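Local coordinates for structural protein ORF131 (Acidianus two-tailed virus, PDB 3FAJ), which is a virion structural protein of an archaeal virus and probably binds DNA, its detailed role being unknown, at residues P50-K55 with K80-A85. Numbering follows the deposited sequence. Where two conformers were deposited one is given.
Sequences PEVTLK and KMISDA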
loop_
_atom_site.group_PDB
_atom_site.type_symbol
_atom_site.label_atom_id
_atom_site.label_comp_id
_atom_site.label_asym_id
_atom_site.label_seq_id
_atom_site.Cartn_x
_atom_site.Cartn_y
_atom_site.Cartn_z
ATOM N N PRO A 50 4.984 8.369 9.694
ATOM C CA PRO A 50 3.888 8.125 8.747
ATOM C C PRO A 50 4.225 8.160 7.252
ATOM O O PRO A 50 3.304 8.102 6.444
ATOM C CB PRO A 50 2.919 9.270 9.068
ATOM C CG PRO A 50 3.830 10.392 9.395
ATOM C CD PRO A 50 4.993 9.770 10.160
ATOM N N GLU A 51 5.505 8.249 6.882
ATOM C CA GLU A 51 5.896 8.271 5.454
ATOM C C GLU A 51 5.167 7.216 4.623
ATOM O O GLU A 51 4.639 7.514 3.547
ATOM C CB GLU A 51 7.416 8.090 5.290
ATOM C CG GLU A 51 7.888 7.844 3.843
ATOM C CD GLU A 51 9.388 7.552 3.728
ATOM O OE1 GLU A 51 9.997 7.047 4.699
ATOM O OE2 GLU A 51 9.967 7.826 2.651
ATOM N N VAL A 52 5.114 5.993 5.139
ATOM C CA VAL A 52 4.525 4.907 4.373
ATOM C C VAL A 52 3.060 5.173 4.074
ATOM O O VAL A 52 2.640 5.007 2.919
ATOM C CB VAL A 52 4.725 3.509 5.037
ATOM C CG1 VAL A 52 4.144 3.443 6.453
ATOM C CG2 VAL A 52 4.130 2.384 4.128
ATOM N N THR A 53 2.284 5.601 5.080
ATOM C CA THR A 53 0.846 5.791 4.834
ATOM C C THR A 53 0.530 7.046 4.028
ATOM O O THR A 53 -0.422 7.043 3.242
ATOM C CB THR A 53 0.027 5.758 6.118
ATOM O OG1 THR A 53 0.636 6.622 7.071
ATOM C CG2 THR A 53 -0.026 4.308 6.650
ATOM N N LEU A 54 1.334 8.094 4.201
ATOM C CA LEU A 54 1.148 9.325 3.419
ATOM C C LEU A 54 1.410 9.027 1.937
ATOM O O LEU A 54 0.656 9.479 1.063
ATOM C CB LEU A 54 2.093 10.417 3.914
ATOM C CG LEU A 54 1.796 10.956 5.325
ATOM C CD1 LEU A 54 2.980 11.771 5.838
ATOM C CD2 LEU A 54 0.506 11.789 5.326
ATOM N N LYS A 55 2.467 8.263 1.666
ATOM C CA LYS A 55 2.807 7.881 0.295
ATOM C C LYS A 55 1.746 6.955 -0.316
ATOM O O LYS A 55 1.373 7.153 -1.489
ATOM C CB LYS A 55 4.186 7.214 0.224
ATOM C CG LYS A 55 5.339 8.171 0.453
ATOM C CD LYS A 55 6.662 7.470 0.246
ATOM C CE LYS A 55 7.774 8.498 0.067
ATOM N NZ LYS A 55 9.108 7.847 -0.154
ATOM N N LYS A 80 -5.245 1.313 6.326
ATOM C CA LYS A 80 -5.931 1.053 7.597
ATOM C C LYS A 80 -5.166 0.039 8.455
ATOM O O LYS A 80 -5.000 0.212 9.676
ATOM C CB LYS A 80 -7.344 0.558 7.318
ATOM C CG LYS A 80 -8.199 0.356 8.580
ATOM C CD LYS A 80 -9.686 0.497 8.294
ATOM C CE LYS A 80 -10.170 -0.391 7.154
ATOM N NZ LYS A 80 -11.659 -0.620 7.269
ATOM N N MET A 81 -4.700 -1.035 7.809
ATOM C CA MET A 81 -3.998 -2.097 8.535
ATOM C C MET A 81 -2.709 -1.565 9.140
ATOM O O MET A 81 -2.405 -1.834 10.300
ATOM C CB MET A 81 -3.695 -3.298 7.616
ATOM C CG MET A 81 -4.941 -4.142 7.362
ATOM S SD MET A 81 -4.536 -5.510 6.261
ATOM C CE MET A 81 -4.928 -4.877 4.641
ATOM N N ILE A 82 -1.954 -0.798 8.355
ATOM C CA ILE A 82 -0.682 -0.255 8.853
ATOM C C ILE A 82 -0.914 0.765 9.969
ATOM O O ILE A 82 -0.263 0.716 11.013
ATOM C CB ILE A 82 0.161 0.356 7.709
ATOM C CG1 ILE A 82 0.551 -0.734 6.698
ATOM C CG2 ILE A 82 1.420 1.047 8.293
ATOM C CD1 ILE A 82 1.335 -0.237 5.519
ATOM N N SER A 83 -1.875 1.677 9.759
ATOM C CA SER A 83 -2.239 2.681 10.768
ATOM C C SER A 83 -2.628 2.036 12.091
ATOM O O SER A 83 -2.193 2.474 13.157
ATOM C CB SER A 83 -3.402 3.545 10.265
ATOM O OG SER A 83 -3.058 4.178 9.046
ATOM N N ASP A 84 -3.458 0.996 12.008
ATOM C CA ASP A 84 -3.946 0.297 13.185
ATOM C C ASP A 84 -2.811 -0.393 13.934
ATOM O O ASP A 84 -2.789 -0.357 15.172
ATOM C CB ASP A 84 -5.018 -0.727 12.804
ATOM C CG ASP A 84 -6.345 -0.086 12.395
ATOM O OD1 ASP A 84 -6.547 1.145 12.586
ATOM O OD2 ASP A 84 -7.202 -0.840 11.871
ATOM N N ALA A 85 -1.890 -1.006 13.189
ATOM C CA ALA A 85 -0.770 -1.732 13.778
ATOM C C ALA A 85 0.203 -0.754 14.442
ATOM O O ALA A 85 0.894 -1.122 15.383
ATOM C CB ALA A 85 -0.054 -2.595 12.726
#
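Ile82 reaches across to Val52 and Thr53 and gives the largest share of this contact, closely followed by Thr53. Its CG2 methyl lies 3.9 Å from Thr53 CG2 and 4.1 Å from Val52 CG1. The other branch of Ile82 meets the second methyl of Val52, with CD1 4.1 Å from Val52 CG2. Val52 and Ile82 therefore meet branch against branch, one side chain slanting over the other. Thr53 and Ile82 instead run past each other in opposite senses. The CG1-CD1 branch of Ile82 is extended (chi2 178°), which carries CD1 to the Val52 methyl.

Thr53 CG2 is also 3.9 Å from Ser83 OG in one of the two conformers of Ser83. This is a van der Waals contact with a methyl; the hydroxyl itself is hydrogen-bonded to Val79 O, one turn back in its own helix. The two branches of Thr53 have different partners. With chi1 at 49°, OG1 is turned back to its own helix start and bonds to Pro50 O at 3.1 Å, while the methyl is left to face the other helix. The donor OG1 sits somewhat out of the carbonyl plane. Pro50 O also accepts from Leu54 N, so two donors grip the carbonyl of the N-cap residue. A cis peptide bond precedes Pro50.

The two segments run nearly antiparallel, at 156°, and Thr53 and Ser83 come closest along the backbones. The interface is small and apolar. It joins the start of helix 51-66 to the C-terminal part of helix 69-86, the two arms of an antiparallel helical hairpin. Phe42 of helix 31-43 packs on both Val52 and Ile82, and Ile101 also touches Val52. Ala85 rests on helix 103-111 and Met81 on helix 113-123. Just before Pro50, strand 48-49 pairs antiparallel with strand 99-100.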